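PDB 3UBH: neural-cadherin from Drosophila melanogaster, which mediates calcium-dependent, preferentially homophilic adhesion between cells through a long extracellular chain of cadherin repeats, four of which make up this fragment. Local coordinates for residues Y392-T397 and V412-K417. Residues are numbered along the deposited sequence; the frame is centred on the assembly and turned at random.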
loop_
_atom_site.group_PDB
_atom_site.type_symbol
_atom_site.label_atom_id
_atom_site.label_comp_id
_atom_site.label_asym_id
_atom_site.label_seq_id
_atom_site.Cartn_x
_atom_site.Cartn_y
_atom_site.Cartn_z
ATOM N N TYR A 392 -33.479 -35.751 -24.639
ATOM C CA TYR A 392 -32.312 -35.484 -23.819
ATOM C C TYR A 392 -32.682 -34.567 -22.666
ATOM O O TYR A 392 -33.379 -33.574 -22.860
ATOM C CB TYR A 392 -31.204 -34.871 -24.666
ATOM C CG TYR A 392 -30.706 -35.797 -25.752
ATOM C CD1 TYR A 392 -31.318 -35.827 -27.006
ATOM C CD2 TYR A 392 -29.632 -36.657 -25.525
ATOM C CE1 TYR A 392 -30.873 -36.684 -28.006
ATOM C CE2 TYR A 392 -29.184 -37.521 -26.526
ATOM C CZ TYR A 392 -29.813 -37.523 -27.766
ATOM O OH TYR A 392 -29.366 -38.370 -28.768
ATOM N N GLU A 393 -32.238 -34.931 -21.464
ATOM C CA GLU A 393 -32.412 -34.114 -20.269
ATOM C C GLU A 393 -31.073 -33.904 -19.560
ATOM O O GLU A 393 -30.465 -34.860 -19.082
ATOM C CB GLU A 393 -33.411 -34.751 -19.306
ATOM C CG GLU A 393 -33.843 -33.792 -18.224
ATOM C CD GLU A 393 -34.481 -34.459 -17.027
ATOM O OE1 GLU A 393 -33.783 -35.237 -16.333
ATOM O OE2 GLU A 393 -35.671 -34.169 -16.763
ATOM N N PHE A 394 -30.623 -32.656 -19.489
ATOM C CA PHE A 394 -29.324 -32.344 -18.899
ATOM C C PHE A 394 -29.259 -30.968 -18.225
ATOM O O PHE A 394 -30.210 -30.184 -18.262
ATOM C CB PHE A 394 -28.235 -32.442 -19.962
ATOM C CG PHE A 394 -28.388 -31.445 -21.082
ATOM C CD1 PHE A 394 -27.775 -30.186 -21.006
ATOM C CD2 PHE A 394 -29.145 -31.753 -22.205
ATOM C CE1 PHE A 394 -27.905 -29.269 -22.033
ATOM C CE2 PHE A 394 -29.280 -30.840 -23.233
ATOM C CZ PHE A 394 -28.656 -29.595 -23.150
ATOM N N ILE A 395 -28.104 -30.671 -17.648
ATOM C CA ILE A 395 -27.942 -29.485 -16.839
ATOM C C ILE A 395 -26.934 -28.523 -17.465
ATOM O O ILE A 395 -25.856 -28.945 -17.899
ATOM C CB ILE A 395 -27.534 -29.880 -15.401
ATOM C CG1 ILE A 395 -28.622 -30.771 -14.801
ATOM C CG2 ILE A 395 -27.313 -28.643 -14.539
ATOM C CD1 ILE A 395 -28.366 -31.230 -13.395
ATOM N N VAL A 396 -27.313 -27.248 -17.539
ATOM C CA VAL A 396 -26.389 -26.159 -17.866
ATOM C C VAL A 396 -25.919 -25.510 -16.578
ATOM O O VAL A 396 -26.719 -25.214 -15.666
ATOM C CB VAL A 396 -27.043 -24.991 -18.623
ATOM C CG1 VAL A 396 -26.167 -24.564 -19.787
ATOM C CG2 VAL A 396 -28.426 -25.334 -19.061
ATOM N N THR A 397 -24.623 -25.247 -16.521
ATOM C CA THR A 397 -24.077 -24.504 -15.419
ATOM C C THR A 397 -23.657 -23.172 -15.983
ATOM O O THR A 397 -23.169 -23.123 -17.113
ATOM C CB THR A 397 -22.878 -25.235 -14.813
ATOM O OG1 THR A 397 -23.276 -26.565 -14.458
ATOM C CG2 THR A 397 -22.369 -24.503 -13.578
ATOM N N VAL A 412 -32.187 -28.526 -18.931
ATOM C CA VAL A 412 -32.490 -28.367 -20.360
ATOM C C VAL A 412 -33.079 -29.662 -20.920
ATOM O O VAL A 412 -32.536 -30.756 -20.689
ATOM C CB VAL A 412 -31.253 -27.976 -21.179
ATOM C CG1 VAL A 412 -31.593 -27.851 -22.661
ATOM C CG2 VAL A 412 -30.713 -26.679 -20.693
ATOM N N ARG A 413 -34.191 -29.523 -21.646
ATOM C CA ARG A 413 -34.858 -30.655 -22.280
ATOM C C ARG A 413 -34.791 -30.459 -23.778
ATOM O O ARG A 413 -35.149 -29.389 -24.298
ATOM C CB ARG A 413 -36.324 -30.774 -21.830
ATOM C CG ARG A 413 -36.534 -31.025 -20.325
ATOM C CD ARG A 413 -38.007 -31.241 -19.921
ATOM N NE ARG A 413 -38.887 -30.085 -20.129
ATOM C CZ ARG A 413 -38.941 -28.997 -19.358
ATOM N NH1 ARG A 413 -38.153 -28.861 -18.296
ATOM N NH2 ARG A 413 -39.782 -28.015 -19.660
ATOM N N VAL A 414 -34.319 -31.476 -24.486
ATOM C CA VAL A 414 -34.352 -31.432 -25.938
ATOM C C VAL A 414 -35.210 -32.595 -26.431
ATOM O O VAL A 414 -34.836 -33.750 -26.251
ATOM C CB VAL A 414 -32.926 -31.499 -26.551
ATOM C CG1 VAL A 414 -32.978 -31.462 -28.072
ATOM C CG2 VAL A 414 -32.034 -30.374 -26.020
ATOM N N TYR A 415 -36.367 -32.297 -27.023
ATOM C CA TYR A 415 -37.202 -33.336 -27.632
ATOM C C TYR A 415 -36.869 -33.480 -29.118
ATOM O O TYR A 415 -36.945 -32.522 -29.884
ATOM C CB TYR A 415 -38.692 -33.035 -27.458
ATOM C CG TYR A 415 -39.229 -33.071 -26.035
ATOM C CD1 TYR A 415 -39.968 -34.164 -25.572
ATOM C CD2 TYR A 415 -39.037 -31.993 -25.160
ATOM C CE1 TYR A 415 -40.488 -34.190 -24.268
ATOM C CE2 TYR A 415 -39.553 -32.009 -23.853
ATOM C CZ TYR A 415 -40.280 -33.107 -23.419
ATOM O OH TYR A 415 -40.785 -33.121 -22.138
ATOM N N THR A 416 -36.501 -34.680 -29.529
ATOM C CA THR A 416 -36.143 -34.903 -30.917
ATOM C C THR A 416 -37.224 -35.681 -31.667
ATOM O O THR A 416 -38.153 -36.223 -31.071
ATOM C CB THR A 416 -34.844 -35.700 -31.015
ATOM O OG1 THR A 416 -35.000 -36.922 -30.281
ATOM C CG2 THR A 416 -33.667 -34.912 -30.451
ATOM N N LYS A 417 -37.078 -35.743 -32.983
ATOM C CA LYS A 417 -37.940 -36.578 -33.805
ATOM C C LYS A 417 -37.236 -36.976 -35.097
ATOM O O LYS A 417 -36.217 -36.391 -35.450
ATOM C CB LYS A 417 -39.263 -35.854 -34.117
ATOM C CG LYS A 417 -39.113 -34.457 -34.750
ATOM C CD LYS A 417 -40.201 -34.216 -35.804
ATOM C CE LYS A 417 -39.912 -32.974 -36.630
ATOM N NZ LYS A 417 -40.776 -32.877 -37.829
#
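The ring of Phe-394 lies under Val-412, and this one fit illustrates how two antiparallel strands can share a largely hydrophobic face. CB of Val-412 rests over one face of the ring, 3.8 Å from its centroid and 21° off the normal, a CH-pi contact displaced toward the rim. The fit depends on chi1 of Phe-394 (63°), which sets CG between the backbone N and the carbonyl carbon and swings the ring across to the neighbouring strand. CG1 of Val-412 then settles 3.5 Å from CZ of Phe-394, while CG2 of Val-414 meets the ring's edge at CE2. The two valines thus form a stepped surface, one bump over the ring and the next at its rim. Farther along, the ring of Tyr-392 turns its CE1 edge to the methyl CG2 of Thr-416. Its hydroxyl is hydrogen-bonded to the backbone oxygen of Leu-383, and Phe-369 stacks on Phe-394 and meets Tyr-392 edge-to-face, joining the two rings through a third. Replacing Phe-394 by an alanine removes the ring on which CB of Val-412 rests, and is likely to open a gap there.

The backbones hold this relief in register. Tyr-392 and Val-414 exchange two hydrogen bonds, as do Phe-394 and Val-412, where the amide N of Val-412 comes within 2.7 Å of O of Phe-394. On the other face, CG of Glu-393 stands 4.4 Å from CG of Arg-413, but the guanidinium turns to a salt bridge with Asp-328. The pairing is the hairpin of strands 391-400 and 407-417, the central pair of a four-stranded sheet in the last cadherin repeat of the fragment. Its chemistry is divided accordingly: main-chain bonds fix the alignment, apolar packing dominates the buried face, and charge is kept to the opposite one.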